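Local coordinates for lysine-sensitive aspartokinase 3 (Escherichia coli, PDB 2J0X), which catalyses the ATP-dependent phosphorylation of L-aspartate to 4-phospho-L-aspartate, the first step of lysine biosynthesis, and is inhibited allosterically by lysine, at residues F329-R334 / Q368-E373. Sequence-based numbering, arbitrary orientation.
Sequences FGILAR and QSLLME
Glu373 OE2 accepts a nearly straight hydrogen bond from Arg334 NE (2.9 Å) as part of a salt bridge. The oxygen lies in the guanidinium plane at its edge and is met nearly along its C-O axis, with the two flat groups only 12° apart; NH2 adds a weak second bond to the same oxygen at 3.4 Å. A bend at chi3 (48°) folds the arginine chain back so that this edge faces the carboxylate. The other oxygen, OE1, is hydrogen-bonded to His335 NE2, so the carboxylate is gripped through both oxygens. On the buried side of the salt bridge, Ile331 CD1 lies against Glu373 CB at 3.9 Å, while its CG2 meets Leu370 CD1. The other methyl of Leu370, CD2, reaches Leu332 CD2 at 4.1 Å. With an alanine at Glu373, the Arg334 guanidinium would probably lose its countercharge, His335 this acceptor and Ile331 part of its cover. These side chains join two nearly antiparallel helices of the ACT domain; the axes of the two segments come within 10.4 Å, at 165°. Helix 324-334 packs through Leu332 on Val339 of strand 338-344, a residue of the lysine site, and on Leu351 of strand 348-354, while Phe329 meets Phe329 of the second subunit; helix 368-375 lies beside it on the same face of the antiparallel sheet, as in ACT domains.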
ATOM      1  N   PHE A 329      -0.362   3.055  -6.189  1.00 32.97           N
ATOM      2  CA  PHE A 329      -1.657   2.397  -6.180  1.00 29.87           C
ATOM      3  C   PHE A 329      -2.637   3.145  -7.071  1.00 27.92           C
ATOM      4  O   PHE A 329      -3.568   2.553  -7.610  1.00 15.88           O
ATOM      5  CB  PHE A 329      -2.180   2.271  -4.757  1.00 28.64           C
ATOM      6  CG  PHE A 329      -1.394   1.312  -3.929  1.00 25.22           C
ATOM      7  CD1 PHE A 329      -0.655   1.751  -2.843  1.00 34.63           C
ATOM      8  CD2 PHE A 329      -1.364  -0.036  -4.257  1.00 25.89           C
ATOM      9  CE1 PHE A 329       0.103   0.859  -2.097  1.00 19.83           C
ATOM     10  CE2 PHE A 329      -0.609  -0.931  -3.517  1.00 17.94           C
ATOM     11  CZ  PHE A 329       0.123  -0.482  -2.440  1.00  9.06           C
ATOM     12  N   GLY A 330      -2.425   4.446  -7.232  1.00 23.69           N
ATOM     13  CA  GLY A 330      -3.297   5.195  -8.109  1.00 30.43           C
ATOM     14  C   GLY A 330      -3.105   4.582  -9.486  1.00 32.77           C
ATOM     15  O   GLY A 330      -4.066   4.205 -10.159  1.00 24.37           O
ATOM     16  N   ILE A 331      -1.843   4.474  -9.899  1.00 38.33           N
ATOM     17  CA  ILE A 331      -1.515   3.883 -11.187  1.00 37.49           C
ATOM     18  C   ILE A 331      -2.152   2.508 -11.292  1.00 40.53           C
ATOM     19  O   ILE A 331      -2.844   2.203 -12.268  1.00 39.08           O
ATOM     20  CB  ILE A 331       0.006   3.676 -11.375  1.00 42.33           C
ATOM     21  CG1 ILE A 331       0.709   5.011 -11.578  1.00 40.98           C
ATOM     22  CG2 ILE A 331       0.266   2.775 -12.589  1.00 44.70           C
ATOM     23  CD1 ILE A 331       2.168   4.849 -11.952  1.00 33.81           C
ATOM     24  N   LEU A 332      -1.905   1.666 -10.293  1.00 40.03           N
ATOM     25  CA  LEU A 332      -2.460   0.316 -10.313  1.00 41.11           C
ATOM     26  C   LEU A 332      -3.977   0.318 -10.497  1.00 41.18           C
ATOM     27  O   LEU A 332      -4.507  -0.443 -11.303  1.00 33.33           O
ATOM     28  CB  LEU A 332      -2.089  -0.448  -9.037  1.00 35.78           C
ATOM     29  CG  LEU A 332      -0.653  -0.968  -8.903  1.00 33.09           C
ATOM     30  CD1 LEU A 332      -0.473  -1.641  -7.538  1.00 18.74           C
ATOM     31  CD2 LEU A 332      -0.354  -1.951 -10.037  1.00 22.55           C
ATOM     32  N   ALA A 333      -4.678   1.173  -9.760  1.00 39.91           N
ATOM     33  CA  ALA A 333      -6.125   1.225  -9.899  1.00 37.18           C
ATOM     34  C   ALA A 333      -6.455   1.580 -11.352  1.00 45.25           C
ATOM     35  O   ALA A 333      -7.168   0.836 -12.026  1.00 37.77           O
ATOM     36  CB  ALA A 333      -6.718   2.261  -8.935  1.00 25.38           C
ATOM     37  N   ARG A 334      -5.920   2.701 -11.836  1.00 50.88           N
ATOM     38  CA  ARG A 334      -6.160   3.145 -13.211  1.00 51.38           C
ATOM     39  C   ARG A 334      -6.018   2.000 -14.220  1.00 48.36           C
ATOM     40  O   ARG A 334      -6.754   1.937 -15.211  1.00 43.39           O
ATOM     41  CB  ARG A 334      -5.199   4.295 -13.584  1.00 54.49           C
ATOM     42  CG  ARG A 334      -5.064   4.546 -15.101  1.00 53.78           C
ATOM     43  CD  ARG A 334      -4.351   5.853 -15.474  1.00 37.83           C
ATOM     44  NE  ARG A 334      -3.105   6.072 -14.745  1.00 41.35           N
ATOM     45  CZ  ARG A 334      -3.038   6.626 -13.536  1.00 51.72           C
ATOM     46  NH1 ARG A 334      -4.149   7.020 -12.920  1.00 54.72           N
ATOM     47  NH2 ARG A 334      -1.863   6.789 -12.939  1.00 43.22           N
ATOM     48  N   GLN A 368       2.986  -4.015 -20.467  1.00 51.63           N
ATOM     49  CA  GLN A 368       4.164  -3.156 -20.567  1.00 48.46           C
ATOM     50  C   GLN A 368       3.772  -1.709 -20.343  1.00 49.39           C
ATOM     51  O   GLN A 368       4.606  -0.880 -19.970  1.00 48.09           O
ATOM     52  CB  GLN A 368       4.840  -3.308 -21.930  1.00 34.96           C
ATOM     53  CG  GLN A 368       5.977  -4.336 -21.968  1.00 37.96           C
ATOM     54  CD  GLN A 368       7.273  -3.860 -21.299  1.00 59.64           C
ATOM     55  OE1 GLN A 368       7.667  -2.698 -21.428  1.00 73.84           O
ATOM     56  NE2 GLN A 368       7.952  -4.769 -20.604  1.00 48.91           N
ATOM     57  N   SER A 369       2.495  -1.415 -20.566  1.00 47.65           N
ATOM     58  CA  SER A 369       1.971  -0.074 -20.368  1.00 49.54           C
ATOM     59  C   SER A 369       2.094   0.288 -18.891  1.00 50.96           C
ATOM     60  O   SER A 369       2.632   1.342 -18.529  1.00 51.75           O
ATOM     61  CB  SER A 369       0.505  -0.022 -20.799  1.00 49.14           C
ATOM     62  OG  SER A 369      -0.091   1.212 -20.429  1.00 63.10           O
ATOM     63  N   LEU A 370       1.589  -0.607 -18.046  1.00 47.72           N
ATOM     64  CA  LEU A 370       1.619  -0.435 -16.602  1.00 47.59           C
ATOM     65  C   LEU A 370       3.060  -0.355 -16.106  1.00 44.78           C
ATOM     66  O   LEU A 370       3.441   0.574 -15.385  1.00 48.50           O
ATOM     67  CB  LEU A 370       0.911  -1.620 -15.947  1.00 39.28           C
ATOM     68  CG  LEU A 370       0.927  -1.673 -14.424  1.00 37.15           C
ATOM     69  CD1 LEU A 370       0.259  -0.413 -13.859  1.00 25.47           C
ATOM     70  CD2 LEU A 370       0.222  -2.944 -13.957  1.00 21.02           C
ATOM     71  N   LEU A 371       3.854  -1.342 -16.508  1.00 34.82           N
ATOM     72  CA  LEU A 371       5.259  -1.419 -16.121  1.00 44.33           C
ATOM     73  C   LEU A 371       6.033  -0.151 -16.465  1.00 47.29           C
ATOM     74  O   LEU A 371       6.927   0.266 -15.726  1.00 51.55           O
ATOM     75  CB  LEU A 371       5.916  -2.613 -16.807  1.00 38.12           C
ATOM     76  CG  LEU A 371       5.124  -3.916 -16.729  1.00 44.23           C
ATOM     77  CD1 LEU A 371       5.874  -4.995 -17.467  1.00 45.13           C
ATOM     78  CD2 LEU A 371       4.908  -4.315 -15.283  1.00 49.51           C
ATOM     79  N   MET A 372       5.705   0.463 -17.593  1.00 45.96           N
ATOM     80  CA  MET A 372       6.402   1.677 -17.967  1.00 44.61           C
ATOM     81  C   MET A 372       6.005   2.778 -16.985  1.00 45.92           C
ATOM     82  O   MET A 372       6.868   3.469 -16.446  1.00 53.24           O
ATOM     83  CB  MET A 372       6.066   2.061 -19.410  1.00 43.82           C
ATOM     84  CG  MET A 372       6.908   3.209 -19.958  1.00 60.72           C
ATOM     85  SD  MET A 372       7.265   3.038 -21.734  1.00 77.79           S
ATOM     86  CE  MET A 372       8.879   3.905 -21.870  1.00 43.61           C
ATOM     87  N   GLU A 373       4.705   2.909 -16.729  1.00 35.01           N
ATOM     88  CA  GLU A 373       4.194   3.915 -15.811  1.00 44.92           C
ATOM     89  C   GLU A 373       4.855   3.752 -14.438  1.00 47.46           C
ATOM     90  O   GLU A 373       5.201   4.737 -13.774  1.00 42.49           O
ATOM     91  CB  GLU A 373       2.669   3.763 -15.697  1.00 50.36           C
ATOM     92  CG  GLU A 373       1.863   5.045 -15.963  1.00 50.15           C
ATOM     93  CD  GLU A 373       0.415   4.758 -16.335  1.00 47.35           C
ATOM     94  OE1 GLU A 373       0.193   4.037 -17.334  1.00 39.82           O
ATOM     95  OE2 GLU A 373      -0.500   5.249 -15.637  1.00 47.22           O
TER